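PDB 3WZ1: beta-agarase AgaA from Microbulbifer thermotolerans, which hydrolyses the beta-1,4-galactosidic linkages of agarose as an endo-acting enzyme, releasing neoagarotetraose as its main final product. Local coordinates for residues D28-P34 against Y68-L74; I235-E239 against N262-V266; W145-H151 against S172-D176. All coordinates share one frame; numbering follows the deposited sequence.

All three contacts lie in the GH16 catalytic domain, a beta-jelly roll. Along the chain interaction 1 closes first, interaction 3 follows and interaction 2 comes last. Interactions 1 and 2 have centres 13 Å apart and touch directly: Leu-74 O lies 2.8 Å from Val-266 N, a probable hydrogen bond between the neighbouring strands 73-80 and 264-276, and the Leu-74 and Ile-236 side chains pack together. Interaction 3 stands apart, its centre 17 Å from that of interaction 2 and 28 Å from that of interaction 1. In space, buried interaction 2 lies between the sodium-bound turn of interaction 1 and interaction 3; it is near both predicted catalytic glutamates, while interaction 3 touches Glu-134 through His-151.

Interaction 1. Residues D28-P34 against Y68-L74; sequences DFNYEAP and YVSGGKL. With NA (sodium ion), chain B.
One face of the Phe-29 ring is covered by Leu-74, whose CB stands 3.7 Å from the ring centroid and only 2° off the normal, a CH-pi contact over the middle of the ring. Val-69 CG1 lies over a face of the Tyr-31 ring, 4.1 Å from its centroid and displaced toward the rim. That methyl also meets Phe-29 CB, because chi1 of -174° turns CG1 anti to the Val-69 nitrogen and into the bend between the two aromatic residues. Ala-33 CB packs against Val-69 CB, while helix 40-45 adds Phe-42 to this apolar group. The pairing of Ala-33 with Val-69 is a single antiparallel hydrogen-bonded bridge: Ala-33 N to Val-69 O is 2.8 Å, and the return bond, Val-69 N to Ala-33 O, is nearly straight at 172°. It holds the loop that follows strand 18-22 to the end of strand 67-70 of the jelly roll; Glu-32, a water and the sodium ion join the loop to the type I' turn Ser-70 to Lys-73, where Gly-71 and Gly-72 have positive phi. Glu-32, bent at chi2, brings its carboxylate over this turn. Its OE1 accepts from Ser-70 OG at 2.7 Å and its OE2 from Gly-71 N at 3.1 Å, each through the syn lone pair, so two bonds fix the rotation of the group. One water donates to Phe-29 O and Tyr-31 O and accepts from Gly-72 N, bridging the two backbones. At the other end, Asp-28 O and Gly-72 O each bind the sodium ion at 2.3 Å, which accounts for their closeness; Asp-4 and Asp-267 complete the site.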
loop_
_atom_site.group_PDB
_atom_site.type_symbol
_atom_site.label_atom_id
_atom_site.label_comp_id
_atom_site.label_asym_id
_atom_site.label_seq_id
_atom_site.Cartn_x
_atom_site.Cartn_y
_atom_site.Cartn_z
ATOM N N ASP A 28 7.044 -1.578 -13.524
ATOM C CA ASP A 28 5.754 -1.587 -14.207
ATOM C C ASP A 28 5.267 -2.985 -14.603
ATOM O O ASP A 28 4.280 -3.124 -15.312
ATOM C CB ASP A 28 5.720 -0.593 -15.387
ATOM C CG ASP A 28 6.687 -0.940 -16.489
ATOM O OD1 ASP A 28 7.482 -1.909 -16.344
ATOM O OD2 ASP A 28 6.664 -0.225 -17.524
ATOM N N PHE A 29 5.954 -4.019 -14.119
ATOM C CA PHE A 29 5.419 -5.381 -14.124
ATOM C C PHE A 29 5.126 -5.914 -15.525
ATOM O O PHE A 29 4.191 -6.680 -15.735
ATOM C CB PHE A 29 4.186 -5.466 -13.200
ATOM C CG PHE A 29 4.509 -5.145 -11.764
ATOM C CD1 PHE A 29 5.364 -5.960 -11.034
ATOM C CD2 PHE A 29 3.985 -4.008 -11.146
ATOM C CE1 PHE A 29 5.693 -5.649 -9.742
ATOM C CE2 PHE A 29 4.312 -3.696 -9.845
ATOM C CZ PHE A 29 5.162 -4.529 -9.142
ATOM N N ASN A 30 5.977 -5.546 -16.468
ATOM C CA ASN A 30 5.869 -6.049 -17.831
ATOM C C ASN A 30 6.799 -7.238 -18.046
ATOM O O ASN A 30 7.757 -7.215 -18.836
ATOM C CB ASN A 30 6.095 -4.920 -18.835
ATOM C CG ASN A 30 4.933 -3.968 -18.872
ATOM O OD1 ASN A 30 5.082 -2.786 -18.591
ATOM N ND2 ASN A 30 3.764 -4.479 -19.191
ATOM N N TYR A 31 6.507 -8.281 -17.291
ATOM C CA TYR A 31 7.209 -9.559 -17.395
ATOM C C TYR A 31 6.292 -10.630 -16.848
ATOM O O TYR A 31 5.254 -10.332 -16.233
ATOM C CB TYR A 31 8.538 -9.551 -16.637
ATOM C CG TYR A 31 8.475 -9.068 -15.193
ATOM C CD1 TYR A 31 8.604 -7.718 -14.884
ATOM C CD2 TYR A 31 8.331 -9.977 -14.144
ATOM C CE1 TYR A 31 8.544 -7.285 -13.580
ATOM C CE2 TYR A 31 8.293 -9.559 -12.836
ATOM C CZ TYR A 31 8.399 -8.209 -12.550
ATOM O OH TYR A 31 8.368 -7.780 -11.227
ATOM N N GLU A 32 6.668 -11.887 -17.063
ATOM C CA GLU A 32 5.866 -13.014 -16.603
ATOM C C GLU A 32 6.585 -13.654 -15.409
ATOM O O GLU A 32 7.717 -14.120 -15.534
ATOM C CB GLU A 32 5.651 -14.013 -17.749
ATOM C CG GLU A 32 4.819 -13.450 -18.890
ATOM C CD GLU A 32 3.400 -13.093 -18.470
ATOM O OE1 GLU A 32 2.756 -13.920 -17.789
ATOM O OE2 GLU A 32 2.925 -11.978 -18.825
ATOM N N ALA A 33 5.923 -13.640 -14.249
ATOM C CA ALA A 33 6.436 -14.292 -13.038
ATOM C C ALA A 33 5.309 -15.116 -12.436
ATOM O O ALA A 33 4.468 -14.609 -11.679
ATOM C CB ALA A 33 6.971 -13.275 -12.051
ATOM N N PRO A 34 5.248 -16.401 -12.810
ATOM C CA PRO A 34 4.205 -17.270 -12.303
ATOM C C PRO A 34 4.206 -17.402 -10.794
ATOM O O PRO A 34 5.234 -17.215 -10.152
ATOM C CB PRO A 34 4.506 -18.605 -12.987
ATOM C CG PRO A 34 5.158 -18.216 -14.255
ATOM C CD PRO A 34 6.010 -17.040 -13.908
ATOM N N TYR A 68 1.527 -13.039 -8.268
ATOM C CA TYR A 68 2.125 -13.386 -9.553
ATOM C C TYR A 68 2.134 -12.136 -10.421
ATOM O O TYR A 68 1.433 -11.162 -10.130
ATOM C CB TYR A 68 1.378 -14.545 -10.259
ATOM C CG TYR A 68 -0.063 -14.294 -10.577
ATOM C CD1 TYR A 68 -1.065 -14.548 -9.639
ATOM C CD2 TYR A 68 -0.432 -13.795 -11.808
ATOM C CE1 TYR A 68 -2.406 -14.322 -9.936
ATOM C CE2 TYR A 68 -1.769 -13.577 -12.111
ATOM C CZ TYR A 68 -2.740 -13.835 -11.174
ATOM O OH TYR A 68 -4.071 -13.591 -11.480
ATOM N N VAL A 69 2.941 -12.174 -11.464
ATOM C CA VAL A 69 3.036 -11.069 -12.410
ATOM C C VAL A 69 2.684 -11.617 -13.787
ATOM O O VAL A 69 3.302 -12.578 -14.265
ATOM C CB VAL A 69 4.426 -10.397 -12.407
ATOM C CG1 VAL A 69 4.405 -9.163 -13.300
ATOM C CG2 VAL A 69 4.832 -9.997 -10.995
ATOM N N SER A 70 1.699 -11.002 -14.418
ATOM C CA SER A 70 1.277 -11.399 -15.764
ATOM C C SER A 70 0.459 -10.318 -16.452
ATOM O O SER A 70 -0.260 -9.560 -15.812
ATOM C CB SER A 70 0.452 -12.682 -15.716
ATOM O OG SER A 70 0.296 -13.210 -17.037
ATOM N N GLY A 71 0.564 -10.272 -17.774
ATOM C CA GLY A 71 -0.271 -9.379 -18.572
ATOM C C GLY A 71 -0.098 -7.913 -18.233
ATOM O O GLY A 71 -1.060 -7.142 -18.347
ATOM N N GLY A 72 1.110 -7.544 -17.792
ATOM C CA GLY A 72 1.479 -6.155 -17.458
ATOM C C GLY A 72 1.113 -5.710 -16.037
ATOM O O GLY A 72 1.224 -4.526 -15.694
ATOM N N LYS A 73 0.671 -6.642 -15.209
ATOM C CA LYS A 73 0.185 -6.306 -13.869
ATOM C C LYS A 73 0.762 -7.258 -12.843
ATOM O O LYS A 73 0.889 -8.457 -13.102
ATOM C CB LYS A 73 -1.340 -6.463 -13.786
ATOM C CG LYS A 73 -2.150 -5.743 -14.860
ATOM C CD LYS A 73 -2.180 -4.274 -14.590
ATOM C CE LYS A 73 -3.050 -3.516 -15.587
ATOM N NZ LYS A 73 -2.290 -3.229 -16.840
ATOM N N LEU A 74 1.057 -6.718 -11.667
ATOM C CA LEU A 74 1.171 -7.552 -10.476
ATOM C C LEU A 74 -0.227 -7.887 -9.978
ATOM O O LEU A 74 -1.077 -7.010 -9.848
ATOM C CB LEU A 74 1.957 -6.821 -9.393
ATOM C CG LEU A 74 1.953 -7.410 -7.981
ATOM C CD1 LEU A 74 2.775 -8.686 -7.907
ATOM C CD2 LEU A 74 2.508 -6.384 -7.022
HETATM NA NA NA B . 2.119 -2.395 -15.747
HETATM O O HOH W 1 3.119 -8.850 -16.768
HETATM O O HOH W 2 2.920 -15.252 -15.043
#

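Interaction 2. Residues I235-E239 against N262-V266; sequences IINME and NTYYV
Ile-236 meets the opposing strand through one methyl: CG2 touches Tyr-264 CE2 and Val-266 CG2, each at 3.9 Å. At Asn-237 the backbone makes the contact, its O lying 3.3 Å from Tyr-264 CE2, obliquely to the ring. The strands 235-239 and 264-266 run antiparallel at 168°, but their axes stay 8.8 Å apart and no hydrogen bond joins them. Such spacing is that of facing layers of the jelly roll, joined by side chains: strand 235-239 bonds instead to strands 87-94 and 116-123. Tyr-264 reaches across the gap, its CG anti to the main-chain nitrogen (chi1 161°), and its hydroxyl makes a weak hydrogen bond to Asp-118 O. Met-238 slides past Tyr-264 in the opposite direction, CG to CB at 4.1 Å, and a bend at chi3 (-81°) carries CE to within 3.5 Å of Asn-262 O, an oxygen that accepts a hydrogen bond from Ser-78 OG. With an alanine in place of Tyr-264, Met-238 would keep only CB as a neighbour there, and the change is likely to leave Ile-236 CG2 without CE2 to pack on and Asp-118 O without its weak hydroxyl bond.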
loop_
_atom_site.group_PDB
_atom_site.type_symbol
_atom_site.label_atom_id
_atom_site.label_comp_id
_atom_site.label_asym_id
_atom_site.label_seq_id
_atom_site.Cartn_x
_atom_site.Cartn_y
_atom_site.Cartn_z
ATOM N N ILE A 235 5.726 -2.528 0.505
ATOM C CA ILE A 235 4.952 -3.748 0.637
ATOM C C ILE A 235 3.675 -3.590 -0.167
ATOM O O ILE A 235 2.983 -2.568 -0.088
ATOM C CB ILE A 235 4.612 -4.041 2.120
ATOM C CG1 ILE A 235 5.893 -4.012 2.983
ATOM C CG2 ILE A 235 3.878 -5.356 2.256
ATOM C CD1 ILE A 235 5.617 -4.024 4.476
ATOM N N ILE A 236 3.372 -4.623 -0.937
ATOM C CA ILE A 236 2.125 -4.676 -1.703
ATOM C C ILE A 236 1.436 -5.940 -1.244
ATOM O O ILE A 236 1.983 -7.029 -1.392
ATOM C CB ILE A 236 2.364 -4.712 -3.212
ATOM C CG1 ILE A 236 3.219 -3.513 -3.670
ATOM C CG2 ILE A 236 1.007 -4.719 -3.930
ATOM C CD1 ILE A 236 3.889 -3.733 -5.012
ATOM N N ASN A 237 0.249 -5.824 -0.667
ATOM C CA ASN A 237 -0.426 -7.004 -0.177
ATOM C C ASN A 237 -1.924 -6.834 -0.178
ATOM O O ASN A 237 -2.428 -5.758 -0.528
ATOM C CB ASN A 237 0.106 -7.405 1.216
ATOM C CG ASN A 237 -0.415 -6.536 2.342
ATOM O OD1 ASN A 237 -1.467 -5.903 2.227
ATOM N ND2 ASN A 237 0.300 -6.516 3.455
ATOM N N MET A 238 -2.635 -7.896 0.204
ATOM C CA MET A 238 -3.934 -7.730 0.836
ATOM C C MET A 238 -3.821 -8.181 2.275
ATOM O O MET A 238 -2.940 -8.961 2.631
ATOM C CB MET A 238 -5.055 -8.504 0.161
ATOM C CG MET A 238 -5.624 -7.825 -1.077
ATOM S SD MET A 238 -7.133 -8.568 -1.700
ATOM C CE MET A 238 -6.514 -9.943 -2.616
ATOM N N GLU A 239 -4.731 -7.671 3.093
ATOM C CA GLU A 239 -4.836 -8.049 4.506
ATOM C C GLU A 239 -6.282 -8.261 4.904
ATOM O O GLU A 239 -7.166 -7.459 4.569
ATOM C CB GLU A 239 -4.242 -6.977 5.407
ATOM C CG GLU A 239 -2.728 -6.865 5.298
ATOM C CD GLU A 239 -2.133 -5.722 6.104
ATOM O OE1 GLU A 239 -2.874 -5.083 6.904
ATOM O OE2 GLU A 239 -0.912 -5.453 5.923
ATOM N N ASN A 262 -11.759 -11.437 -6.425
ATOM C CA ASN A 262 -10.844 -11.841 -5.362
ATOM C C ASN A 262 -9.412 -11.371 -5.567
ATOM O O ASN A 262 -8.519 -11.770 -4.821
ATOM C CB ASN A 262 -10.909 -13.375 -5.189
ATOM C CG ASN A 262 -10.357 -14.137 -6.382
ATOM O OD1 ASN A 262 -9.832 -13.567 -7.333
ATOM N ND2 ASN A 262 -10.462 -15.468 -6.321
ATOM N N THR A 263 -9.189 -10.493 -6.543
ATOM C CA THR A 263 -7.834 -10.120 -6.909
ATOM C C THR A 263 -7.655 -8.610 -6.987
ATOM O O THR A 263 -8.497 -7.892 -7.544
ATOM C CB THR A 263 -7.416 -10.787 -8.237
ATOM O OG1 THR A 263 -7.584 -12.207 -8.112
ATOM C CG2 THR A 263 -5.975 -10.505 -8.568
ATOM N N TYR A 264 -6.521 -8.174 -6.436
ATOM C CA TYR A 264 -6.067 -6.765 -6.398
ATOM C C TYR A 264 -4.951 -6.649 -7.408
ATOM O O TYR A 264 -4.031 -7.458 -7.394
ATOM C CB TYR A 264 -5.570 -6.484 -4.975
ATOM C CG TYR A 264 -4.664 -5.300 -4.687
ATOM C CD1 TYR A 264 -4.882 -4.035 -5.237
ATOM C CD2 TYR A 264 -3.625 -5.428 -3.786
ATOM C CE1 TYR A 264 -4.070 -2.974 -4.914
ATOM C CE2 TYR A 264 -2.823 -4.350 -3.432
ATOM C CZ TYR A 264 -3.029 -3.128 -4.022
ATOM O OH TYR A 264 -2.212 -2.049 -3.673
ATOM N N TYR A 265 -5.039 -5.683 -8.322
ATOM C CA TYR A 265 -4.075 -5.563 -9.426
ATOM C C TYR A 265 -3.287 -4.285 -9.335
ATOM O O TYR A 265 -3.859 -3.229 -9.068
ATOM C CB TYR A 265 -4.772 -5.577 -10.800
ATOM C CG TYR A 265 -5.507 -6.844 -11.102
ATOM C CD1 TYR A 265 -4.853 -7.945 -11.623
ATOM C CD2 TYR A 265 -6.871 -6.934 -10.871
ATOM C CE1 TYR A 265 -5.540 -9.113 -11.911
ATOM C CE2 TYR A 265 -7.555 -8.101 -11.135
ATOM C CZ TYR A 265 -6.888 -9.172 -11.665
ATOM O OH TYR A 265 -7.586 -10.349 -11.910
ATOM N N VAL A 266 -1.988 -4.385 -9.578
ATOM C CA VAL A 266 -1.105 -3.220 -9.558
ATOM C C VAL A 266 -0.437 -3.095 -10.915
ATOM O O VAL A 266 0.338 -3.951 -11.319
ATOM C CB VAL A 266 -0.092 -3.338 -8.401
ATOM C CG1 VAL A 266 0.918 -2.187 -8.439
ATOM C CG2 VAL A 266 -0.834 -3.379 -7.076
#

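Interaction 3. Residues W145-H151 against S172-D176; sequences WYAERLH and SWYAD
Trp-173 sits at the centre of an aromatic cluster with Trp-145, Tyr-146 and His-151, where the short strand 173-174 pairs with strand 150-158 of the jelly roll. Among the ring contacts, His-151 forms an offset stack on one face of the indole, with centroids 4.2 Å apart and planes at 26°, and its CD2 comes 3.4 Å from Trp-173 CE2. Chi1 of -173° swings the imidazole anti to its backbone nitrogen and along the indole, and CB of the same residue adds a CH-pi contact. Trp-145 CZ3 lies over the opposite face, toward the rim, the two planes oblique at 53°. Tyr-146 turns an edge toward the Trp-173 face in an offset edge-to-face pair, CD1 lying 3.7 Å from CZ3. The backbone bonds number two, Leu-150 N to Tyr-174 O at 2.9 Å and Tyr-174 N to Leu-150 O at 2.8 Å, making an antiparallel hydrogen-bonded pair; His-151 and Trp-173 form the adjoining non-hydrogen-bonded pair. As for polar links, His-151 ND1 is hydrogen-bonded to OE1 of Glu-134, the predicted proton donor, so the stack is likely to hold the imidazole in place beside it. On the imidazole's other nitrogen, a water 2.8 Å from His-151 NE2 donates to Ser-172 OG.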
loop_
_atom_site.group_PDB
_atom_site.type_symbol
_atom_site.label_atom_id
_atom_site.label_comp_id
_atom_site.label_asym_id
_atom_site.label_seq_id
_atom_site.Cartn_x
_atom_site.Cartn_y
_atom_site.Cartn_z
ATOM N N TRP A 145 -20.111 3.070 1.872
ATOM C CA TRP A 145 -19.296 4.176 2.381
ATOM C C TRP A 145 -17.811 3.860 2.170
ATOM O O TRP A 145 -17.044 4.688 1.672
ATOM C CB TRP A 145 -19.549 4.441 3.875
ATOM C CG TRP A 145 -18.885 5.681 4.364
ATOM C CD1 TRP A 145 -19.403 6.954 4.327
ATOM C CD2 TRP A 145 -17.578 5.810 4.944
ATOM N NE1 TRP A 145 -18.520 7.840 4.849
ATOM C CE2 TRP A 145 -17.386 7.175 5.237
ATOM C CE3 TRP A 145 -16.555 4.903 5.264
ATOM C CZ2 TRP A 145 -16.216 7.652 5.812
ATOM C CZ3 TRP A 145 -15.400 5.395 5.851
ATOM C CH2 TRP A 145 -15.242 6.746 6.115
ATOM N N TYR A 146 -17.408 2.641 2.535
ATOM C CA TYR A 146 -16.002 2.267 2.389
ATOM C C TYR A 146 -15.563 2.165 0.935
ATOM O O TYR A 146 -14.423 2.497 0.576
ATOM C CB TYR A 146 -15.698 0.965 3.138
ATOM C CG TYR A 146 -15.696 1.161 4.643
ATOM C CD1 TYR A 146 -14.589 1.709 5.280
ATOM C CD2 TYR A 146 -16.802 0.856 5.433
ATOM C CE1 TYR A 146 -14.573 1.950 6.641
ATOM C CE2 TYR A 146 -16.779 1.077 6.802
ATOM C CZ TYR A 146 -15.661 1.612 7.406
ATOM O OH TYR A 146 -15.642 1.829 8.768
ATOM N N ALA A 147 -16.459 1.725 0.070
ATOM C CA ALA A 147 -16.153 1.585 -1.351
ATOM C C ALA A 147 -15.858 2.919 -2.042
ATOM O O ALA A 147 -15.223 2.952 -3.089
ATOM C CB ALA A 147 -17.283 0.864 -2.055
ATOM N N GLU A 148 -16.324 4.008 -1.448
ATOM C CA GLU A 148 -16.047 5.348 -1.970
ATOM C C GLU A 148 -14.884 6.053 -1.290
ATOM O O GLU A 148 -14.648 7.248 -1.564
ATOM C CB GLU A 148 -17.321 6.205 -1.920
ATOM C CG GLU A 148 -18.361 5.671 -2.880
ATOM C CD GLU A 148 -19.707 6.361 -2.829
ATOM O OE1 GLU A 148 -19.855 7.387 -2.156
ATOM O OE2 GLU A 148 -20.625 5.835 -3.498
ATOM N N ARG A 149 -14.099 5.340 -0.476
ATOM C CA ARG A 149 -13.074 5.968 0.361
ATOM C C ARG A 149 -11.680 5.330 0.137
ATOM O O ARG A 149 -11.575 4.125 -0.070
ATOM C CB ARG A 149 -13.492 5.855 1.838
ATOM C CG ARG A 149 -14.921 6.344 2.155
ATOM C CD ARG A 149 -14.887 7.713 2.771
ATOM N NE ARG A 149 -16.001 8.682 2.646
ATOM C CZ ARG A 149 -17.216 8.586 2.071
ATOM N NH1 ARG A 149 -17.732 7.504 1.498
ATOM N NH2 ARG A 149 -17.949 9.684 2.096
ATOM N N LEU A 150 -10.636 6.146 0.227
ATOM C CA LEU A 150 -9.232 5.675 0.342
ATOM C C LEU A 150 -8.759 6.084 1.733
ATOM O O LEU A 150 -8.927 7.235 2.141
ATOM C CB LEU A 150 -8.350 6.337 -0.711
ATOM C CG LEU A 150 -8.699 6.024 -2.165
ATOM C CD1 LEU A 150 -7.925 6.948 -3.117
ATOM C CD2 LEU A 150 -8.449 4.548 -2.502
ATOM N N HIS A 151 -8.184 5.159 2.491
ATOM C CA HIS A 151 -7.692 5.481 3.812
ATOM C C HIS A 151 -6.274 6.024 3.648
ATOM O O HIS A 151 -5.367 5.292 3.212
ATOM C CB HIS A 151 -7.695 4.241 4.704
ATOM C CG HIS A 151 -7.368 4.531 6.127
ATOM N ND1 HIS A 151 -6.555 3.715 6.879
ATOM C CD2 HIS A 151 -7.743 5.542 6.943
ATOM C CE1 HIS A 151 -6.431 4.215 8.091
ATOM N NE2 HIS A 151 -7.171 5.309 8.162
ATOM N N SER A 172 -8.817 11.693 6.949
ATOM C CA SER A 172 -8.009 10.481 6.725
ATOM C C SER A 172 -8.744 9.415 5.908
ATOM O O SER A 172 -8.132 8.410 5.503
ATOM C CB SER A 172 -7.526 9.903 8.052
ATOM O OG SER A 172 -8.610 9.388 8.820
ATOM N N TRP A 173 -10.046 9.594 5.680
ATOM C CA TRP A 173 -10.785 8.762 4.738
ATOM C C TRP A 173 -11.262 9.632 3.581
ATOM O O TRP A 173 -12.196 10.442 3.716
ATOM C CB TRP A 173 -11.964 8.068 5.418
ATOM C CG TRP A 173 -11.581 7.109 6.471
ATOM C CD1 TRP A 173 -11.330 7.379 7.786
ATOM C CD2 TRP A 173 -11.425 5.696 6.318
ATOM N NE1 TRP A 173 -11.014 6.236 8.458
ATOM C CE2 TRP A 173 -11.067 5.180 7.584
ATOM C CE3 TRP A 173 -11.544 4.816 5.233
ATOM C CZ2 TRP A 173 -10.825 3.827 7.799
ATOM C CZ3 TRP A 173 -11.309 3.465 5.460
ATOM C CH2 TRP A 173 -10.968 2.993 6.732
ATOM N N TYR A 174 -10.584 9.510 2.447
ATOM C CA TYR A 174 -10.767 10.415 1.319
ATOM C C TYR A 174 -11.792 9.898 0.314
ATOM O O TYR A 174 -11.676 8.773 -0.186
ATOM C CB TYR A 174 -9.417 10.642 0.609
ATOM C CG TYR A 174 -9.583 11.422 -0.681
ATOM C CD1 TYR A 174 -9.707 12.810 -0.648
ATOM C CD2 TYR A 174 -9.692 10.785 -1.908
ATOM C CE1 TYR A 174 -9.904 13.531 -1.805
ATOM C CE2 TYR A 174 -9.893 11.504 -3.075
ATOM C CZ TYR A 174 -10.011 12.881 -3.004
ATOM O OH TYR A 174 -10.214 13.607 -4.153
ATOM N N ALA A 175 -12.775 10.753 -0.016
ATOM C CA ALA A 175 -13.700 10.521 -1.121
ATOM C C ALA A 175 -13.589 11.733 -2.062
ATOM O O ALA A 175 -13.325 12.835 -1.580
ATOM C CB ALA A 175 -15.128 10.378 -0.607
ATOM N N ASP A 176 -13.851 11.540 -3.352
ATOM C CA ASP A 176 -13.688 12.638 -4.320
ATOM C C ASP A 176 -14.900 13.552 -4.445
ATOM O O ASP A 176 -14.825 14.571 -5.136
ATOM C CB ASP A 176 -13.215 12.122 -5.691
ATOM C CG ASP A 176 -14.273 11.336 -6.475
ATOM O OD1 ASP A 176 -15.368 11.025 -5.960
ATOM O OD2 ASP A 176 -13.966 10.998 -7.640
HETATM O O HOH W 3 -15.144 8.767 -3.760
HETATM O O HOH W 4 -7.689 7.125 10.173
#